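Local coordinates for protein phosphodiesterase (Trypanosoma brucei brucei, PDB 5H2Q) that belongs to the cyclic nucleotide phosphodiesterase family and folds into an all-helical domain that holds a zinc and a magnesium ion, at residues I19-V24 with A47-Y52; E115-V120 with D228-T233; L121-L126 with S177-G182; E170-P175 with L190-M195; A205-F210 with A303-K308. One frame throughout, in Å; residues are numbered along the deposited sequence.

Interaction 1. Residues I19-V24 with A47-Y52; sequences IEFPNV and AAAIAY
Phe21 reaches across to helix 43-58 with the far end of its ring, and the long directions of Phe21 and Ile50 cross at about a right angle. The ring atom CZ of Phe21 lies 3.6 Å from CG1 of Ile50, an approach oblique to the ring. Along the ring edge the neighbour is backbone: CE2 of Phe21 stands 3.7 Å from the carbonyl oxygen of Ala49, close to the ring plane, and CZ of Phe21 also comes within 3.9 Å of CB of Ala49. With CG of Phe21 set beside its own backbone N (chi1 -51°), the ring extends toward the helix. The fold here is an all-helical bundle, and residues 19-24 belong to the irregular connection between helix 10-17 and helix 33-38, so the contact lays a loop against the flank of helix 43-58. Ile19 meets the helix with its branch point: its CB is 3.6 Å from CB of Ala49 and its CG2 is 3.8 Å from the same methyl. The small Ala49 side chain thus sits against both Ile19 and Phe21, while Val16 of helix 10-17 also touches it. Farther along the chain, Phe31 packs on Ile50, and Val26 on the Phe21 ring.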
# COMPACT_ATOMS: atom_id res chain seq x y z
N ILE A 19 -7.08 20.47 9.03
CA ILE A 19 -7.60 19.30 9.77
C ILE A 19 -6.59 18.72 10.78
O ILE A 19 -5.48 18.36 10.42
CB ILE A 19 -8.14 18.22 8.78
CG1 ILE A 19 -9.22 18.80 7.83
CG2 ILE A 19 -8.62 16.94 9.52
CD1 ILE A 19 -9.54 17.89 6.66
N GLU A 20 -7.02 18.57 12.04
CA GLU A 20 -6.14 18.02 13.08
C GLU A 20 -6.81 16.86 13.80
O GLU A 20 -8.04 16.73 13.73
CB GLU A 20 -5.65 19.13 14.03
CG GLU A 20 -4.50 19.93 13.46
CD GLU A 20 -3.90 20.97 14.38
OE1 GLU A 20 -3.12 20.59 15.28
OE2 GLU A 20 -4.16 22.18 14.17
N PHE A 21 -6.01 16.03 14.52
CA PHE A 21 -6.53 14.83 15.18
C PHE A 21 -6.08 14.76 16.64
O PHE A 21 -5.45 13.77 17.01
CB PHE A 21 -6.11 13.55 14.43
CG PHE A 21 -6.42 13.61 12.95
CD1 PHE A 21 -7.70 13.37 12.49
CD2 PHE A 21 -5.41 13.86 12.02
CE1 PHE A 21 -7.99 13.45 11.12
CE2 PHE A 21 -5.71 13.96 10.65
CZ PHE A 21 -7.00 13.76 10.22
N PRO A 22 -6.39 15.75 17.49
CA PRO A 22 -5.93 15.68 18.90
C PRO A 22 -6.52 14.54 19.72
O PRO A 22 -5.85 14.08 20.64
CB PRO A 22 -6.30 17.05 19.46
CG PRO A 22 -7.37 17.56 18.57
CD PRO A 22 -7.13 17.01 17.22
N ASN A 23 -7.73 14.05 19.38
CA ASN A 23 -8.37 12.99 20.17
C ASN A 23 -8.44 11.62 19.50
O ASN A 23 -9.03 10.69 20.06
CB ASN A 23 -9.78 13.44 20.59
CG ASN A 23 -9.78 14.53 21.63
OD1 ASN A 23 -8.85 15.35 21.73
ND2 ASN A 23 -10.86 14.60 22.39
N VAL A 24 -7.83 11.49 18.30
CA VAL A 24 -7.83 10.25 17.54
C VAL A 24 -6.38 10.02 17.14
O VAL A 24 -5.83 10.77 16.32
CB VAL A 24 -8.77 10.30 16.30
CG1 VAL A 24 -8.80 8.95 15.58
CG2 VAL A 24 -10.20 10.73 16.69
N ALA A 47 -8.57 12.02 4.68
CA ALA A 47 -7.60 11.01 4.22
C ALA A 47 -6.25 11.68 3.95
O ALA A 47 -5.24 11.21 4.48
CB ALA A 47 -8.11 10.28 2.99
N ALA A 48 -6.23 12.80 3.19
CA ALA A 48 -5.00 13.55 2.91
C ALA A 48 -4.40 14.11 4.21
O ALA A 48 -3.19 14.03 4.41
CB ALA A 48 -5.26 14.66 1.90
N ALA A 49 -5.24 14.67 5.11
CA ALA A 49 -4.72 15.19 6.39
C ALA A 49 -4.12 14.07 7.27
O ALA A 49 -3.17 14.33 8.01
CB ALA A 49 -5.82 15.93 7.15
N ILE A 50 -4.67 12.83 7.19
CA ILE A 50 -4.11 11.73 7.99
C ILE A 50 -2.68 11.48 7.55
O ILE A 50 -1.81 11.44 8.39
CB ILE A 50 -4.97 10.43 7.92
CG1 ILE A 50 -6.24 10.61 8.75
CG2 ILE A 50 -4.18 9.18 8.46
CD1 ILE A 50 -7.35 9.69 8.33
N ALA A 51 -2.45 11.36 6.23
CA ALA A 51 -1.10 11.12 5.73
C ALA A 51 -0.18 12.33 6.05
O ALA A 51 0.93 12.15 6.51
CB ALA A 51 -1.15 10.88 4.24
N TYR A 52 -0.71 13.54 5.90
CA TYR A 52 0.06 14.77 6.14
C TYR A 52 0.49 14.88 7.61
O TYR A 52 1.67 15.03 7.87
CB TYR A 52 -0.79 15.98 5.72
CG TYR A 52 -0.12 17.33 5.88
CD1 TYR A 52 0.99 17.68 5.12
CD2 TYR A 52 -0.69 18.32 6.69
CE1 TYR A 52 1.59 18.92 5.24
CE2 TYR A 52 -0.09 19.57 6.82
CZ TYR A 52 1.04 19.87 6.08
OH TYR A 52 1.64 21.10 6.21

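Interaction 2. Residues E115-V120 with D228-T233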
# COMPACT_ATOMS: atom_id res chain seq x y z
N GLU A 115 16.70 5.61 8.88
CA GLU A 115 15.68 6.65 8.98
C GLU A 115 15.25 7.14 7.59
O GLU A 115 14.04 7.30 7.35
CB GLU A 115 16.30 7.80 9.76
CG GLU A 115 15.30 8.58 10.55
CD GLU A 115 15.99 9.44 11.59
OE1 GLU A 115 17.02 10.07 11.27
OE2 GLU A 115 15.45 9.50 12.71
N LEU A 116 16.21 7.33 6.66
CA LEU A 116 15.90 7.70 5.28
C LEU A 116 15.01 6.65 4.64
O LEU A 116 14.02 7.01 4.01
CB LEU A 116 17.17 7.93 4.43
CG LEU A 116 16.93 8.26 2.93
CD1 LEU A 116 15.97 9.46 2.75
CD2 LEU A 116 18.21 8.45 2.19
N GLU A 117 15.35 5.36 4.80
CA GLU A 117 14.52 4.28 4.21
C GLU A 117 13.08 4.25 4.77
O GLU A 117 12.14 3.93 4.06
CB GLU A 117 15.22 2.94 4.36
CG GLU A 117 16.44 2.80 3.47
CD GLU A 117 17.41 1.73 3.92
OE1 GLU A 117 17.25 1.20 5.05
OE2 GLU A 117 18.28 1.36 3.10
N CYS A 118 12.93 4.60 6.06
CA CYS A 118 11.60 4.69 6.69
C CYS A 118 10.79 5.79 6.01
O CYS A 118 9.65 5.56 5.63
CB CYS A 118 11.73 4.93 8.18
SG CYS A 118 12.37 3.49 9.09
N PHE A 119 11.42 6.96 5.80
CA PHE A 119 10.77 8.08 5.10
C PHE A 119 10.39 7.63 3.68
O PHE A 119 9.25 7.81 3.27
CB PHE A 119 11.75 9.27 5.01
CG PHE A 119 11.16 10.45 4.27
CD1 PHE A 119 9.90 10.93 4.60
CD2 PHE A 119 11.88 11.07 3.25
CE1 PHE A 119 9.36 12.05 3.93
CE2 PHE A 119 11.33 12.17 2.56
CZ PHE A 119 10.08 12.65 2.91
N VAL A 120 11.35 7.03 2.95
CA VAL A 120 11.09 6.54 1.60
C VAL A 120 9.90 5.57 1.58
O VAL A 120 9.04 5.69 0.71
CB VAL A 120 12.37 5.92 0.96
CG1 VAL A 120 12.05 5.18 -0.35
CG2 VAL A 120 13.45 7.00 0.75
N ASP A 228 21.12 -4.97 -0.07
CA ASP A 228 20.16 -5.99 -0.48
C ASP A 228 19.29 -6.40 0.70
O ASP A 228 18.07 -6.54 0.54
CB ASP A 228 20.88 -7.20 -1.08
CG ASP A 228 21.27 -7.02 -2.53
OD1 ASP A 228 20.41 -7.23 -3.42
OD2 ASP A 228 22.45 -6.68 -2.79
N HIS A 229 19.90 -6.57 1.90
CA HIS A 229 19.15 -6.91 3.10
C HIS A 229 18.09 -5.84 3.42
O HIS A 229 16.93 -6.20 3.63
CB HIS A 229 20.11 -7.10 4.30
CG HIS A 229 20.76 -8.46 4.35
ND1 HIS A 229 21.43 -8.99 3.25
CD2 HIS A 229 20.80 -9.35 5.36
CE1 HIS A 229 21.86 -10.19 3.63
NE2 HIS A 229 21.52 -10.45 4.90
N ARG A 230 18.47 -4.53 3.42
CA ARG A 230 17.51 -3.47 3.75
C ARG A 230 16.44 -3.31 2.66
O ARG A 230 15.26 -3.14 3.01
CB ARG A 230 18.20 -2.14 4.08
CG ARG A 230 19.14 -2.25 5.28
CD ARG A 230 19.54 -0.91 5.89
NE ARG A 230 20.01 0.05 4.89
CZ ARG A 230 21.25 0.11 4.42
NH1 ARG A 230 22.17 -0.74 4.84
NH2 ARG A 230 21.57 1.02 3.51
N GLN A 231 16.83 -3.41 1.38
CA GLN A 231 15.88 -3.32 0.25
C GLN A 231 14.86 -4.46 0.32
O GLN A 231 13.68 -4.22 0.13
CB GLN A 231 16.57 -3.32 -1.12
CG GLN A 231 15.57 -3.10 -2.29
CD GLN A 231 14.88 -1.74 -2.23
OE1 GLN A 231 15.54 -0.70 -2.22
NE2 GLN A 231 13.55 -1.74 -2.14
N MET A 232 15.32 -5.68 0.61
CA MET A 232 14.39 -6.80 0.76
C MET A 232 13.44 -6.58 1.93
O MET A 232 12.28 -6.91 1.81
CB MET A 232 15.13 -8.15 0.82
CG MET A 232 15.68 -8.60 -0.55
SD MET A 232 14.53 -8.74 -1.94
CE MET A 232 13.15 -9.55 -1.15
N THR A 233 13.92 -5.98 3.06
CA THR A 233 13.06 -5.65 4.19
C THR A 233 12.03 -4.59 3.73
O THR A 233 10.85 -4.70 4.08
CB THR A 233 13.90 -5.15 5.38
OG1 THR A 233 14.85 -6.16 5.74
CG2 THR A 233 13.05 -4.82 6.58
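Glu117 and Arg230 form a salt bridge between helix 115-127 and helix 227-242, two members of the helical bundle that makes up the phosphodiesterase domain. The two side chains cross at about a right angle. Glu117 has CG beside its own backbone N and runs extended beyond it, carrying its carboxylate over to the other helix. Arg230 also places CG beside its backbone N, but its chain bends at chi3 (-49°), and this turn presents the NE edge of the guanidinium to the glutamate. NE of Arg230 donates to OE2 of Glu117 at 2.8 Å with an N-H...O angle of 150°, meeting the syn side of that oxygen from somewhat outside the carboxylate plane. A second, weak bond runs from NH2 of Arg230 to the same OE2 at 3.3 Å. Both bonds, one good and one weak, thus end on OE2, while OE1 of Glu117 merely stands close to NE of Arg230, at 3.0 Å. The carboxylate and guanidinium planes are 29° apart.

Each charged group has a further partner that helps fix its rotation: OE1 of Glu117 accepts from the backbone N of Thr114, just ahead of the helix, and NH1 of Arg230 donates to the carbonyl of Val224. One turn on, OG1 of Thr233 bonds at 3.0 Å to O of His229, reaching that oxygen from the face opposite to the one used by N of Thr233.

Interaction 3. Residues L121-L126 with S177-G182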
# COMPACT_ATOMS: atom_id res chain seq x y z
N LEU A 121 9.85 4.62 2.52
CA LEU A 121 8.75 3.64 2.55
C LEU A 121 7.37 4.29 2.73
O LEU A 121 6.41 3.94 2.04
CB LEU A 121 8.95 2.71 3.75
CG LEU A 121 9.39 1.29 3.57
CD1 LEU A 121 9.02 0.51 4.83
CD2 LEU A 121 8.71 0.60 2.38
N LEU A 122 7.28 5.28 3.64
CA LEU A 122 6.00 5.95 3.90
C LEU A 122 5.55 6.75 2.68
O LEU A 122 4.37 6.71 2.32
CB LEU A 122 6.12 6.82 5.14
CG LEU A 122 6.40 6.02 6.43
CD1 LEU A 122 6.71 6.95 7.58
CD2 LEU A 122 5.21 5.11 6.80
N ILE A 123 6.52 7.39 2.00
CA ILE A 123 6.24 8.11 0.75
C ILE A 123 5.78 7.11 -0.31
O ILE A 123 4.78 7.34 -0.98
CB ILE A 123 7.49 8.89 0.28
CG1 ILE A 123 7.79 10.13 1.21
CG2 ILE A 123 7.37 9.26 -1.21
CD1 ILE A 123 6.59 11.13 1.39
N THR A 124 6.50 5.97 -0.45
CA THR A 124 6.19 4.93 -1.44
C THR A 124 4.78 4.36 -1.27
O THR A 124 4.09 4.12 -2.27
CB THR A 124 7.27 3.84 -1.41
OG1 THR A 124 8.53 4.45 -1.71
CG2 THR A 124 7.01 2.75 -2.44
N ALA A 125 4.33 4.21 -0.02
CA ALA A 125 2.98 3.72 0.25
C ALA A 125 1.96 4.61 -0.48
O ALA A 125 1.00 4.09 -1.01
CB ALA A 125 2.70 3.72 1.74
N LEU A 126 2.21 5.93 -0.55
CA LEU A 126 1.25 6.85 -1.19
C LEU A 126 1.24 6.80 -2.71
O LEU A 126 0.25 7.21 -3.31
CB LEU A 126 1.46 8.29 -0.69
CG LEU A 126 1.29 8.51 0.81
CD1 LEU A 126 1.68 9.95 1.20
CD2 LEU A 126 -0.16 8.21 1.26
N SER A 177 6.59 19.46 -5.66
CA SER A 177 6.05 18.23 -5.06
C SER A 177 7.15 17.19 -4.90
O SER A 177 6.86 16.01 -4.63
CB SER A 177 4.87 17.70 -5.87
OG SER A 177 5.15 17.59 -7.25
N ASP A 178 8.42 17.60 -5.05
CA ASP A 178 9.50 16.64 -4.94
C ASP A 178 9.90 16.48 -3.49
O ASP A 178 10.77 17.20 -2.98
CB ASP A 178 10.69 16.99 -5.85
CG ASP A 178 11.79 15.94 -5.84
OD1 ASP A 178 11.62 14.88 -5.17
OD2 ASP A 178 12.81 16.14 -6.55
N VAL A 179 9.28 15.48 -2.84
CA VAL A 179 9.59 15.17 -1.44
C VAL A 179 11.00 14.69 -1.26
O VAL A 179 11.43 14.59 -0.13
CB VAL A 179 8.58 14.20 -0.76
CG1 VAL A 179 7.20 14.86 -0.64
CG2 VAL A 179 8.52 12.85 -1.49
N PHE A 180 11.72 14.35 -2.37
CA PHE A 180 13.11 13.91 -2.30
C PHE A 180 14.05 15.06 -2.75
O PHE A 180 15.26 14.86 -2.89
CB PHE A 180 13.33 12.67 -3.16
CG PHE A 180 12.53 11.45 -2.73
CD1 PHE A 180 12.26 11.22 -1.39
CD2 PHE A 180 12.01 10.58 -3.67
CE1 PHE A 180 11.54 10.09 -0.99
CE2 PHE A 180 11.28 9.44 -3.27
CZ PHE A 180 11.04 9.22 -1.93
N GLY A 181 13.46 16.24 -2.95
CA GLY A 181 14.15 17.44 -3.40
C GLY A 181 15.21 17.98 -2.45
O GLY A 181 16.10 18.68 -2.90
N GLY A 182 15.12 17.62 -1.16
CA GLY A 182 16.05 18.03 -0.11
C GLY A 182 17.24 17.10 0.07
O GLY A 182 18.15 17.39 0.84
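Apolar contacts alone join the two segments, and all of them centre on Ile123 of helix 115-127. Its CG2 methyl lies 3.8 Å from CG2 of Val179 and 3.7 Å from CZ of Phe180. Ile123 and Val179 reach toward each other tip to tip; the isoleucine also brings CD1 to 3.9 Å from the same valine methyl. Phe180 instead slides past Ile123 in the opposite direction, so that the end of its ring comes alongside the isoleucine obliquely. With CG1 of Val179 anti to the carbonyl carbon (chi1 -66°), CG2 falls between the backbone N and the carbonyl carbon; there it points at Ile123 and also sits over the rim of one face of the Phe180 ring.

Polar interactions shape the loop without crossing the contact. Residues Asp178 to Gly181 make a type I beta turn, closed by a bond from N of Gly181 to O of Asp178 (2.9 Å). An Asx turn overlaps it: OD1 of Asp178 accepts from N of Phe180 at 2.9 Å, from above the carboxylate plane. The other oxygen, OD2, is held in a salt bridge with Arg188 of helix 185-200.

Phe74 of helix 68-80 touches both Ile123 and Val179. The chemistry therefore implies a division of labour: the hydrogen bonds set the shape of the turn, and buried hydrocarbon surface attaches it to the helix.

Interaction 4. Residues E170-P175 with L190-M195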
# COMPACT_ATOMS: atom_id res chain seq x y z
N GLU A 170 6.85 11.13 -12.40
CA GLU A 170 6.27 12.35 -12.96
C GLU A 170 5.94 13.36 -11.84
O GLU A 170 6.27 14.54 -11.95
CB GLU A 170 5.01 12.00 -13.76
CG GLU A 170 4.38 13.22 -14.41
CD GLU A 170 3.35 12.83 -15.45
OE1 GLU A 170 3.52 13.24 -16.62
OE2 GLU A 170 2.42 12.06 -15.12
N ILE A 171 5.26 12.89 -10.77
CA ILE A 171 4.89 13.76 -9.65
C ILE A 171 6.14 14.38 -9.05
O ILE A 171 6.21 15.58 -8.82
CB ILE A 171 4.02 13.02 -8.59
CG1 ILE A 171 2.60 12.74 -9.17
CG2 ILE A 171 3.92 13.85 -7.27
CD1 ILE A 171 1.76 11.75 -8.36
N LEU A 172 7.14 13.54 -8.82
CA LEU A 172 8.37 13.99 -8.22
C LEU A 172 9.24 14.85 -9.15
O LEU A 172 10.19 15.46 -8.67
CB LEU A 172 9.13 12.79 -7.67
CG LEU A 172 8.39 11.95 -6.61
CD1 LEU A 172 9.11 10.61 -6.40
CD2 LEU A 172 8.31 12.71 -5.23
N SER A 173 8.93 14.92 -10.47
CA SER A 173 9.71 15.73 -11.41
C SER A 173 9.42 17.22 -11.24
O SER A 173 10.19 18.03 -11.73
CB SER A 173 9.47 15.29 -12.85
OG SER A 173 8.17 15.65 -13.30
N ASP A 174 8.29 17.58 -10.58
CA ASP A 174 7.89 18.96 -10.27
C ASP A 174 8.58 19.33 -8.94
O ASP A 174 8.23 18.72 -7.92
CB ASP A 174 6.35 19.03 -10.11
CG ASP A 174 5.72 20.38 -9.74
OD1 ASP A 174 6.48 21.36 -9.54
OD2 ASP A 174 4.47 20.43 -9.57
N PRO A 175 9.53 20.29 -8.91
CA PRO A 175 10.19 20.63 -7.63
C PRO A 175 9.22 20.95 -6.50
O PRO A 175 9.55 20.74 -5.34
CB PRO A 175 11.03 21.87 -7.99
CG PRO A 175 11.36 21.68 -9.46
CD PRO A 175 10.09 21.10 -10.03
N LEU A 190 19.25 6.56 -3.75
CA LEU A 190 18.64 5.51 -2.91
C LEU A 190 17.13 5.74 -2.83
O LEU A 190 16.38 4.78 -2.93
CB LEU A 190 19.26 5.48 -1.47
CG LEU A 190 18.64 4.43 -0.49
CD1 LEU A 190 19.68 3.88 0.48
CD2 LEU A 190 17.44 4.99 0.27
N ALA A 191 16.69 6.99 -2.62
CA ALA A 191 15.26 7.27 -2.48
C ALA A 191 14.47 6.85 -3.72
O ALA A 191 13.51 6.09 -3.59
CB ALA A 191 15.02 8.73 -2.16
N PHE A 192 14.91 7.26 -4.93
CA PHE A 192 14.20 6.85 -6.15
C PHE A 192 14.30 5.37 -6.40
O PHE A 192 13.29 4.74 -6.75
CB PHE A 192 14.72 7.64 -7.36
CG PHE A 192 14.13 9.02 -7.41
CD1 PHE A 192 12.94 9.25 -8.09
CD2 PHE A 192 14.75 10.09 -6.78
CE1 PHE A 192 12.35 10.53 -8.10
CE2 PHE A 192 14.18 11.37 -6.81
CZ PHE A 192 12.99 11.58 -7.48
N ARG A 193 15.52 4.80 -6.23
CA ARG A 193 15.72 3.37 -6.49
C ARG A 193 14.87 2.50 -5.56
O ARG A 193 14.19 1.60 -6.04
CB ARG A 193 17.20 2.97 -6.41
CG ARG A 193 17.46 1.49 -6.80
CD ARG A 193 18.88 0.97 -6.61
NE ARG A 193 19.80 1.93 -6.00
CZ ARG A 193 20.07 2.00 -4.70
NH1 ARG A 193 19.48 1.17 -3.84
NH2 ARG A 193 20.93 2.91 -4.24
N SER A 194 14.92 2.77 -4.24
CA SER A 194 14.15 2.03 -3.24
C SER A 194 12.66 2.16 -3.47
O SER A 194 11.96 1.15 -3.36
CB SER A 194 14.51 2.49 -1.82
OG SER A 194 15.82 2.03 -1.52
N MET A 195 12.16 3.38 -3.83
CA MET A 195 10.72 3.58 -4.08
C MET A 195 10.26 2.70 -5.25
O MET A 195 9.29 1.95 -5.13
CB MET A 195 10.43 5.07 -4.38
CG MET A 195 9.02 5.31 -4.90
SD MET A 195 8.86 7.02 -5.45
CE MET A 195 9.67 6.92 -7.08
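The ring of Phe192 is met obliquely by Leu172, whose CD1 methyl lies 3.7 Å from CE1 of Phe192. CB of Leu172 is a second point of contact, 4.0 Å from both CE1 and CZ of Phe192, so the outer end of the ring lies alongside the base of the leucine as well as its tip. The two side chains slide past each other in opposite directions. The same ring forms an edge-to-face pair with Phe180, from the loop that connects the two helices.

Leu172 meets Met195 differently: these side chains reach toward each other tip to tip, with CD1 of Leu172 3.7 Å from SD and 3.8 Å from CE of Met195. Met195 starts with CG anti to its backbone N (chi1 170°), stays extended through chi2, and bends only at the last torsion (79°), which turns the methyl CE beside the leucine. The one methyl CD1 of Leu172 thus touches both the thioether and the aromatic ring, from directions roughly at right angles.

Within the helical phosphodiesterase fold, this contact joins the last part of helix 159-172 to helix 185-200, its successor in the chain. Val179 and Phe74 also touch Leu172, and Thr124 of helix 115-127 packs on Met195. The carbonyl oxygen of Glu170 accepts twice from Ser173, from its OG at 2.6 Å and its backbone N at 3.1 Å.

Interaction 5. Residues A205-F210 with A303-K308; sequences ARHSEF and APFFQK
His207 opens helix 207-217 and faces Phe305, which lies in helix 290-312. Arg206 occupies the N-cap position just ahead of the first of these helices, and its carbonyl oxygen accepts from N of Phe210 at 3.0 Å. The second helix is kinked at Pro304, whose nitrogen makes no bond to the preceding turn; regular bonding is in place beyond it, with N of Lys308 donating to O of Pro304.

Across the contact a single pair of rings meets. CE1 of His207 lies 3.6 Å from CD1 of Phe305 and 4.0 Å from its CB, the latter approaching the imidazole at its edge. The ring centroids are 5.6 Å apart and the planes are inclined by 43°, an oblique arrangement. Both residues hold CG anti to the backbone N (chi1 173° for His207 and 175° for Phe305), which brings the two rings together between the helices. The imidazole is also fixed through its other side chain partner, since ND1 of His207 is hydrogen-bonded to NZ of Lys239.

In the helical phosphodiesterase domain this pair ties two helices beside the bound ligand LLI, which lies about 6 Å from the His207 side chain. Leu211 and Ala240 also pack on Phe305. Ahead of the histidine, Arg206 grips Glu209 side-on in a salt bridge, NE to OE1 at 3.0 Å and NH2 to OE2 at 2.9 Å, both nearly straight. The ring of Phe210 puts CE2 over the centre of one guanidinium face of Arg206.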
# COMPACT_ATOMS: atom_id res chain seq x y z
N ALA A 205 1.90 -11.51 -8.55
CA ALA A 205 2.37 -12.62 -9.37
C ALA A 205 3.80 -12.97 -8.90
O ALA A 205 4.24 -14.11 -9.07
CB ALA A 205 2.38 -12.24 -10.84
N ARG A 206 4.51 -12.00 -8.24
CA ARG A 206 5.87 -12.19 -7.71
C ARG A 206 5.88 -12.39 -6.19
O ARG A 206 6.95 -12.30 -5.58
CB ARG A 206 6.78 -11.02 -8.12
CG ARG A 206 6.85 -10.75 -9.64
CD ARG A 206 7.76 -9.59 -10.00
NE ARG A 206 9.16 -9.89 -9.71
CZ ARG A 206 10.14 -8.99 -9.70
NH1 ARG A 206 9.89 -7.72 -9.98
NH2 ARG A 206 11.38 -9.36 -9.38
N HIS A 207 4.71 -12.62 -5.57
CA HIS A 207 4.60 -12.77 -4.12
C HIS A 207 5.61 -13.76 -3.51
O HIS A 207 6.37 -13.39 -2.61
CB HIS A 207 3.18 -13.11 -3.70
CG HIS A 207 3.03 -13.45 -2.26
ND1 HIS A 207 2.98 -12.45 -1.28
CD2 HIS A 207 2.94 -14.66 -1.65
CE1 HIS A 207 2.82 -13.09 -0.13
NE2 HIS A 207 2.81 -14.43 -0.31
N SER A 208 5.55 -15.03 -3.96
CA SER A 208 6.45 -16.07 -3.44
C SER A 208 7.93 -15.79 -3.75
O SER A 208 8.80 -16.15 -2.95
CB SER A 208 6.03 -17.44 -3.96
OG SER A 208 6.19 -17.50 -5.37
N GLU A 209 8.20 -15.15 -4.89
CA GLU A 209 9.55 -14.77 -5.31
C GLU A 209 10.15 -13.81 -4.25
O GLU A 209 11.16 -14.15 -3.64
CB GLU A 209 9.51 -14.14 -6.69
CG GLU A 209 10.87 -13.77 -7.23
CD GLU A 209 10.83 -12.80 -8.40
OE1 GLU A 209 9.82 -12.78 -9.14
OE2 GLU A 209 11.85 -12.10 -8.60
N PHE A 210 9.49 -12.65 -4.00
CA PHE A 210 9.99 -11.73 -2.97
C PHE A 210 10.05 -12.31 -1.58
O PHE A 210 11.04 -12.07 -0.89
CB PHE A 210 9.18 -10.43 -2.97
CG PHE A 210 9.60 -9.57 -4.12
CD1 PHE A 210 10.70 -8.72 -4.01
CD2 PHE A 210 8.89 -9.59 -5.31
CE1 PHE A 210 11.09 -7.92 -5.09
CE2 PHE A 210 9.27 -8.77 -6.38
CZ PHE A 210 10.37 -7.95 -6.27
N ALA A 303 -1.57 -15.56 6.06
CA ALA A 303 -1.05 -16.28 7.22
C ALA A 303 0.37 -16.82 7.01
O ALA A 303 1.23 -16.45 7.83
CB ALA A 303 -2.02 -17.37 7.69
N PRO A 304 0.73 -17.56 5.91
CA PRO A 304 2.13 -17.99 5.75
C PRO A 304 3.09 -16.81 5.64
O PRO A 304 4.15 -16.84 6.24
CB PRO A 304 2.11 -18.83 4.46
CG PRO A 304 0.69 -19.23 4.30
CD PRO A 304 -0.11 -18.10 4.82
N PHE A 305 2.70 -15.74 4.91
CA PHE A 305 3.56 -14.57 4.76
C PHE A 305 3.94 -13.95 6.13
O PHE A 305 5.13 -13.77 6.39
CB PHE A 305 2.89 -13.52 3.84
CG PHE A 305 3.65 -12.22 3.72
CD1 PHE A 305 4.70 -12.09 2.82
CD2 PHE A 305 3.34 -11.14 4.54
CE1 PHE A 305 5.39 -10.88 2.70
CE2 PHE A 305 4.03 -9.93 4.42
CZ PHE A 305 5.04 -9.81 3.50
N PHE A 306 2.95 -13.61 6.96
CA PHE A 306 3.22 -12.95 8.25
C PHE A 306 3.90 -13.88 9.24
O PHE A 306 4.85 -13.46 9.89
CB PHE A 306 1.97 -12.34 8.85
CG PHE A 306 1.52 -11.06 8.16
CD1 PHE A 306 2.17 -9.85 8.41
CD2 PHE A 306 0.43 -11.07 7.31
CE1 PHE A 306 1.73 -8.67 7.80
CE2 PHE A 306 -0.00 -9.88 6.68
CZ PHE A 306 0.63 -8.69 6.96
N GLN A 307 3.46 -15.15 9.32
CA GLN A 307 4.10 -16.10 10.22
C GLN A 307 5.60 -16.24 9.92
O GLN A 307 6.40 -16.18 10.85
CB GLN A 307 3.39 -17.49 10.16
CG GLN A 307 3.91 -18.54 11.16
CD GLN A 307 3.49 -18.24 12.57
OE1 GLN A 307 2.34 -18.47 12.97
NE2 GLN A 307 4.41 -17.71 13.36
N LYS A 308 5.97 -16.39 8.63
CA LYS A 308 7.34 -16.59 8.15
C LYS A 308 8.22 -15.36 8.38
O LYS A 308 9.39 -15.51 8.76
CB LYS A 308 7.37 -17.00 6.68
CG LYS A 308 6.87 -18.43 6.40
CD LYS A 308 6.73 -18.66 4.89
CE LYS A 308 6.29 -20.07 4.53
NZ LYS A 308 6.12 -20.22 3.05

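Interactions 2, 3 and 4 form one connected cluster: 2 and 3 share helix 115-127, and the centres of 3 and 4 are only 7 Å apart, with OG of Ser177 probably hydrogen-bonded to O of Ile171. Along the chain both 3 and 4 fall between the two segments of 2, while the segments of 3 and 4 alternate. Interaction 1 comes first and borders this cluster through Ala51 against Leu126. Interaction 5 lies on the other side of the chain's centre, about 32 Å from 1 between centres, and meets 2 where Met232 packs on Phe210. Helix 227-242 thus bridges the cluster and the ligand-side helices of the all-helical domain.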